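Local coordinates for protein ribose-phosphate pyrophosphokinase (Thermus thermophilus, PDB 7PN0) that catalyses the transfer of the diphosphate group of ATP to ribose 5-phosphate, making phosphoribosyl diphosphate, at residues R122-T127 and E292-I297; T198-R203 and A230-M235. All blocks are in the same frame, centred on the assembly; numbering follows the deposited sequence.

Contact 1: R122-T127 and E292-I297. With SO4 (sulfate ion), chain F.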
loop_
_atom_site.group_PDB
_atom_site.type_symbol
_atom_site.label_atom_id
_atom_site.label_comp_id
_atom_site.label_asym_id
_atom_site.label_seq_id
_atom_site.Cartn_x
_atom_site.Cartn_y
_atom_site.Cartn_z
ATOM N N ARG A 122 -8.858 13.810 -1.085
ATOM C CA ARG A 122 -10.313 14.016 -1.088
ATOM C C ARG A 122 -10.713 14.404 -2.492
ATOM O O ARG A 122 -9.889 14.922 -3.257
ATOM C CB ARG A 122 -10.854 15.184 -0.231
ATOM C CG ARG A 122 -10.267 15.408 1.142
ATOM C CD ARG A 122 -10.922 16.623 1.779
ATOM N NE ARG A 122 -12.362 16.445 1.845
ATOM C CZ ARG A 122 -12.985 15.621 2.698
ATOM N NH1 ARG A 122 -14.288 15.519 2.654
ATOM N NH2 ARG A 122 -12.319 14.952 3.635
ATOM N N VAL A 123 -11.996 14.251 -2.776
ATOM C CA VAL A 123 -12.588 14.697 -4.059
ATOM C C VAL A 123 -13.837 15.490 -3.686
ATOM O O VAL A 123 -14.510 15.116 -2.727
ATOM C CB VAL A 123 -12.932 13.535 -5.015
ATOM C CG1 VAL A 123 -13.706 13.979 -6.219
ATOM C CG2 VAL A 123 -11.691 12.826 -5.473
ATOM N N LEU A 124 -14.103 16.519 -4.461
ATOM C CA LEU A 124 -15.349 17.332 -4.433
ATOM C C LEU A 124 -15.885 17.340 -5.855
ATOM O O LEU A 124 -15.128 17.760 -6.731
ATOM C CB LEU A 124 -15.058 18.762 -3.941
ATOM C CG LEU A 124 -16.251 19.726 -3.986
ATOM C CD1 LEU A 124 -17.400 19.174 -3.169
ATOM C CD2 LEU A 124 -15.827 21.133 -3.546
ATOM N N THR A 125 -17.112 16.857 -6.065
ATOM C CA THR A 125 -17.640 16.696 -7.431
ATOM C C THR A 125 -19.132 16.979 -7.410
ATOM O O THR A 125 -19.702 17.111 -6.343
ATOM C CB THR A 125 -17.242 15.336 -8.026
ATOM O OG1 THR A 125 -17.596 15.264 -9.400
ATOM C CG2 THR A 125 -17.858 14.145 -7.329
ATOM N N MET A 126 -19.753 16.933 -8.576
ATOM C CA MET A 126 -21.202 17.225 -8.682
ATOM C C MET A 126 -21.803 16.271 -9.705
ATOM O O MET A 126 -21.174 16.020 -10.724
ATOM C CB MET A 126 -21.465 18.677 -9.066
ATOM C CG MET A 126 -22.930 18.982 -9.348
ATOM S SD MET A 126 -23.179 20.767 -9.687
ATOM C CE MET A 126 -23.231 21.414 -8.027
ATOM N N THR A 127 -22.997 15.799 -9.428
ATOM C CA THR A 127 -23.778 14.966 -10.368
ATOM C C THR A 127 -22.880 13.913 -11.044
ATOM O O THR A 127 -22.726 13.920 -12.304
ATOM C CB THR A 127 -24.549 15.838 -11.364
ATOM O OG1 THR A 127 -25.261 16.871 -10.671
ATOM C CG2 THR A 127 -25.505 14.995 -12.180
ATOM N N GLU A 292 -19.163 27.359 -1.229
ATOM C CA GLU A 292 -19.737 27.045 0.091
ATOM C C GLU A 292 -19.239 25.664 0.530
ATOM O O GLU A 292 -18.913 25.522 1.703
ATOM C CB GLU A 292 -21.263 27.105 0.077
ATOM C CG GLU A 292 -21.880 27.074 1.467
ATOM C CD GLU A 292 -21.316 28.118 2.418
ATOM O OE1 GLU A 292 -21.057 29.244 1.955
ATOM O OE2 GLU A 292 -21.091 27.789 3.617
ATOM N N ALA A 293 -19.270 24.661 -0.361
ATOM C CA ALA A 293 -18.783 23.301 -0.018
ATOM C C ALA A 293 -17.303 23.378 0.401
ATOM O O ALA A 293 -16.918 22.816 1.454
ATOM C CB ALA A 293 -19.023 22.391 -1.205
ATOM N N ILE A 294 -16.482 24.078 -0.370
ATOM C CA ILE A 294 -15.032 24.189 -0.069
ATOM C C ILE A 294 -14.898 24.856 1.299
ATOM O O ILE A 294 -14.123 24.336 2.135
ATOM C CB ILE A 294 -14.256 24.876 -1.202
ATOM C CG1 ILE A 294 -14.190 23.974 -2.438
ATOM C CG2 ILE A 294 -12.878 25.306 -0.756
ATOM C CD1 ILE A 294 -13.773 24.689 -3.708
ATOM N N TRP A 295 -15.630 25.953 1.538
ATOM C CA TRP A 295 -15.576 26.665 2.846
ATOM C C TRP A 295 -15.862 25.655 3.971
ATOM O O TRP A 295 -15.105 25.589 4.963
ATOM C CB TRP A 295 -16.540 27.859 2.847
ATOM C CG TRP A 295 -16.489 28.605 4.145
ATOM C CD1 TRP A 295 -17.481 28.727 5.073
ATOM C CD2 TRP A 295 -15.352 29.313 4.665
ATOM N NE1 TRP A 295 -17.045 29.484 6.125
ATOM C CE2 TRP A 295 -15.732 29.820 5.928
ATOM C CE3 TRP A 295 -14.037 29.525 4.213
ATOM C CZ2 TRP A 295 -14.842 30.538 6.730
ATOM C CZ3 TRP A 295 -13.153 30.223 5.015
ATOM C CH2 TRP A 295 -13.563 30.736 6.249
ATOM N N ARG A 296 -16.869 24.816 3.784
ATOM C CA ARG A 296 -17.321 23.879 4.834
ATOM C C ARG A 296 -16.337 22.712 4.957
ATOM O O ARG A 296 -16.047 22.325 6.083
ATOM C CB ARG A 296 -18.720 23.406 4.492
ATOM C CG ARG A 296 -19.707 24.534 4.660
ATOM C CD ARG A 296 -21.109 24.062 4.585
ATOM N NE ARG A 296 -21.977 25.240 4.584
ATOM C CZ ARG A 296 -23.242 25.205 4.928
ATOM N NH1 ARG A 296 -23.786 24.066 5.302
ATOM N NH2 ARG A 296 -23.966 26.306 4.894
ATOM N N ILE A 297 -15.780 22.222 3.858
ATOM C CA ILE A 297 -14.716 21.177 3.947
ATOM C C ILE A 297 -13.553 21.715 4.788
ATOM O O ILE A 297 -13.088 21.012 5.657
ATOM C CB ILE A 297 -14.258 20.759 2.534
ATOM C CG1 ILE A 297 -15.349 20.004 1.795
ATOM C CG2 ILE A 297 -12.995 19.932 2.601
ATOM C CD1 ILE A 297 -15.246 20.006 0.285
HETATM S S SO4 F . -27.933 15.021 -8.845
HETATM O O1 SO4 F . -28.236 14.962 -7.437
HETATM O O2 SO4 F . -27.287 16.291 -9.106
HETATM O O3 SO4 F . -29.178 14.937 -9.646
HETATM O O4 SO4 F . -27.040 13.970 -9.195
#
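Leu124 reaches from strand 122-126 to helix 292-297, where its two methyls meet Ala293, Ile294 and Ile297. The bond to CB points toward the helix, chi1 of 175° sets CG anti to the backbone N, and chi2 of 57° turns the two methyls of the fork. One branch, CD1, lies 4.1 Å from Ala293 CB. The other, CD2, lies 3.5 Å from Ile294 CG1, closer than carbons usually pack, as the two side chains cross at about a right angle. CD2 also meets Ile297 CD1 at 4.0 Å. At the start of the strand Arg122 and Ile297 slide past each other in opposite directions, bringing Arg122 NE to 3.6 Å from Ile297 CG2. The charge of Arg122 is met beyond this pair: NH1 forms a salt bridge with Asp142 and a hydrogen bond with Ser80 of the second subunit. Just past the strand, Thr127 OG1 donates a hydrogen bond of 2.6 Å to O2 of a sulfate ion, probably from the crystallisation liquor, and also pairs with Thr247. The axes of the two segments run nearly antiparallel, at 156°, without a hydrogen bond between them. The contact is thus a buried apolar junction: the helix lies over one face of the parallel sheet, and the polar ends of Arg122 and Thr127 are satisfied by groups outside it.

Contact 2: T198-R203 and A230-M235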
loop_
_atom_site.group_PDB
_atom_site.type_symbol
_atom_site.label_atom_id
_atom_site.label_comp_id
_atom_site.label_asym_id
_atom_site.label_seq_id
_atom_site.Cartn_x
_atom_site.Cartn_y
_atom_site.Cartn_z
ATOM N N THR A 198 -34.132 10.087 -38.101
ATOM C CA THR A 198 -34.831 11.228 -38.768
ATOM C C THR A 198 -36.300 11.196 -38.316
ATOM O O THR A 198 -36.952 12.267 -38.303
ATOM C CB THR A 198 -34.722 11.196 -40.301
ATOM O OG1 THR A 198 -33.554 11.938 -40.652
ATOM C CG2 THR A 198 -35.912 11.794 -41.029
ATOM N N GLU A 199 -36.801 9.995 -37.998
ATOM C CA GLU A 199 -38.102 9.766 -37.323
ATOM C C GLU A 199 -37.860 9.021 -36.007
ATOM O O GLU A 199 -36.954 8.156 -35.951
ATOM C CB GLU A 199 -39.042 8.971 -38.229
ATOM C CG GLU A 199 -39.072 9.462 -39.667
ATOM C CD GLU A 199 -39.779 8.519 -40.630
ATOM O OE1 GLU A 199 -39.651 8.727 -41.856
ATOM O OE2 GLU A 199 -40.457 7.575 -40.155
ATOM N N VAL A 200 -38.640 9.376 -34.986
ATOM C CA VAL A 200 -38.741 8.650 -33.687
ATOM C C VAL A 200 -40.229 8.368 -33.463
ATOM O O VAL A 200 -41.057 9.264 -33.759
ATOM C CB VAL A 200 -38.075 9.422 -32.520
ATOM C CG1 VAL A 200 -37.386 10.691 -32.992
ATOM C CG2 VAL A 200 -39.022 9.727 -31.362
ATOM N N ARG A 201 -40.539 7.160 -32.992
ATOM C CA ARG A 201 -41.919 6.630 -32.835
ATOM C C ARG A 201 -42.289 6.657 -31.344
ATOM O O ARG A 201 -41.526 6.087 -30.541
ATOM C CB ARG A 201 -41.985 5.221 -33.445
ATOM C CG ARG A 201 -43.057 4.303 -32.865
ATOM C CD ARG A 201 -42.669 2.832 -32.942
ATOM N NE ARG A 201 -42.244 2.440 -34.285
ATOM C CZ ARG A 201 -43.055 2.217 -35.327
ATOM N NH1 ARG A 201 -44.367 2.341 -35.206
ATOM N NH2 ARG A 201 -42.544 1.874 -36.498
ATOM N N VAL A 202 -43.427 7.271 -30.994
ATOM C CA VAL A 202 -44.009 7.194 -29.621
ATOM C C VAL A 202 -44.711 5.836 -29.469
ATOM O O VAL A 202 -45.789 5.664 -30.051
ATOM C CB VAL A 202 -44.963 8.365 -29.311
ATOM C CG1 VAL A 202 -45.423 8.326 -27.860
ATOM C CG2 VAL A 202 -44.321 9.711 -29.634
ATOM N N ARG A 203 -44.109 4.912 -28.717
ATOM C CA ARG A 203 -44.679 3.568 -28.423
ATOM C C ARG A 203 -45.722 3.707 -27.309
ATOM O O ARG A 203 -46.846 3.252 -27.496
ATOM C CB ARG A 203 -43.596 2.565 -28.005
ATOM C CG ARG A 203 -42.770 2.001 -29.154
ATOM C CD ARG A 203 -42.072 0.690 -28.796
ATOM N NE ARG A 203 -42.612 -0.495 -29.467
ATOM C CZ ARG A 203 -41.946 -1.634 -29.668
ATOM N NH1 ARG A 203 -40.694 -1.766 -29.252
ATOM N NH2 ARG A 203 -42.534 -2.644 -30.291
ATOM N N ALA A 230 -36.241 12.977 -27.176
ATOM C CA ALA A 230 -37.300 13.194 -26.174
ATOM C C ALA A 230 -38.180 14.362 -26.642
ATOM O O ALA A 230 -39.419 14.252 -26.560
ATOM C CB ALA A 230 -36.689 13.440 -24.828
ATOM N N VAL A 231 -37.559 15.452 -27.077
ATOM C CA VAL A 231 -38.311 16.675 -27.491
ATOM C C VAL A 231 -39.187 16.305 -28.693
ATOM O O VAL A 231 -40.371 16.711 -28.693
ATOM C CB VAL A 231 -37.377 17.854 -27.809
ATOM C CG1 VAL A 231 -38.157 19.031 -28.393
ATOM C CG2 VAL A 231 -36.614 18.295 -26.573
ATOM N N GLU A 232 -38.624 15.606 -29.687
ATOM C CA GLU A 232 -39.384 15.217 -30.912
ATOM C C GLU A 232 -40.562 14.332 -30.498
ATOM O O GLU A 232 -41.691 14.606 -30.941
ATOM C CB GLU A 232 -38.495 14.487 -31.923
ATOM C CG GLU A 232 -37.586 15.388 -32.741
ATOM C CD GLU A 232 -36.973 14.665 -33.933
ATOM O OE1 GLU A 232 -37.320 13.481 -34.172
ATOM O OE2 GLU A 232 -36.150 15.271 -34.619
ATOM N N ALA A 233 -40.320 13.312 -29.663
ATOM C CA ALA A 233 -41.366 12.401 -29.145
ATOM C C ALA A 233 -42.471 13.215 -28.464
ATOM O O ALA A 233 -43.649 12.885 -28.658
ATOM C CB ALA A 233 -40.797 11.400 -28.176
ATOM N N LEU A 234 -42.091 14.212 -27.660
ATOM C CA LEU A 234 -43.025 14.992 -26.809
ATOM C C LEU A 234 -43.872 15.908 -27.699
ATOM O O LEU A 234 -45.081 16.042 -27.430
ATOM C CB LEU A 234 -42.225 15.796 -25.778
ATOM C CG LEU A 234 -41.942 15.053 -24.474
ATOM C CD1 LEU A 234 -40.835 15.749 -23.664
ATOM C CD2 LEU A 234 -43.216 14.924 -23.635
ATOM N N MET A 235 -43.282 16.493 -28.733
ATOM C CA MET A 235 -44.070 17.323 -29.679
ATOM C C MET A 235 -44.986 16.389 -30.499
ATOM O O MET A 235 -46.140 16.759 -30.715
ATOM C CB MET A 235 -43.181 18.170 -30.586
ATOM C CG MET A 235 -42.315 19.197 -29.838
ATOM S SD MET A 235 -43.140 20.190 -28.544
ATOM C CE MET A 235 -44.116 21.302 -29.564
#
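Val200 and Glu232 are brought together by an unusual torsion on one side and a common one on the other. Val200 CG1 nearly eclipses the backbone N (chi1 -4°), while Glu232 CG stands anti to its carbonyl carbon (chi1 -78°), and the glutamate extends from there. The side chains cross obliquely, with Val200 CG1 modelled 3.0 Å from Glu232 OE1; so short a carbon-oxygen approach, beside an eclipsed valine, makes the details of this pair doubtful. The apolar packing is easier to trust: Val200 CG2 lies 4.0 Å from Ala233 CB. Two residues on, Val202 CG2 rests 3.4 Å from Ala233 O and faces the same methyl at 4.2 Å, so both valines reach the same alanine. An alanine in place of Val200 would probably open a gap beside Ala233 CB, leaving that methyl with Val202 alone on this strand. Strand 200-206 is an outermost strand of the mixed sheet in this chain and pairs antiparallel with strand 187-194, whose Ile190 and Lys192 also touch Ala233. The axes of segments 200-203 and 230-235 cross at 59°, and helix 225-236 packs Leu234 against Ala214 and Ile216 of strand 213-218 and Met235 against Val242 of strand 241-246.

Overall arrangement
From the N terminus the chain first lays down strands 3-7, 51-55 and 83-88 of the parallel sheet, and strand 122-126 then opens the long loop of contact 1. Within that loop the chain adds strand 141-144 and moves on to the mixed sheet. There strand 200-206 opens contact 2, which helix 225-236 closes after a short excursion that includes strand 213-218. Along the chain contact 2 thus falls wholly within the span that contact 1 closes, which ends only when helix 287-299 returns to the first sheet. Contact 1 joins helix 287-299 to the parallel sheet; contact 2 joins helix 225-236 to an outermost strand of the mixed sheet. Their centres lie 38 Å apart, on opposite sides of the chain's centre.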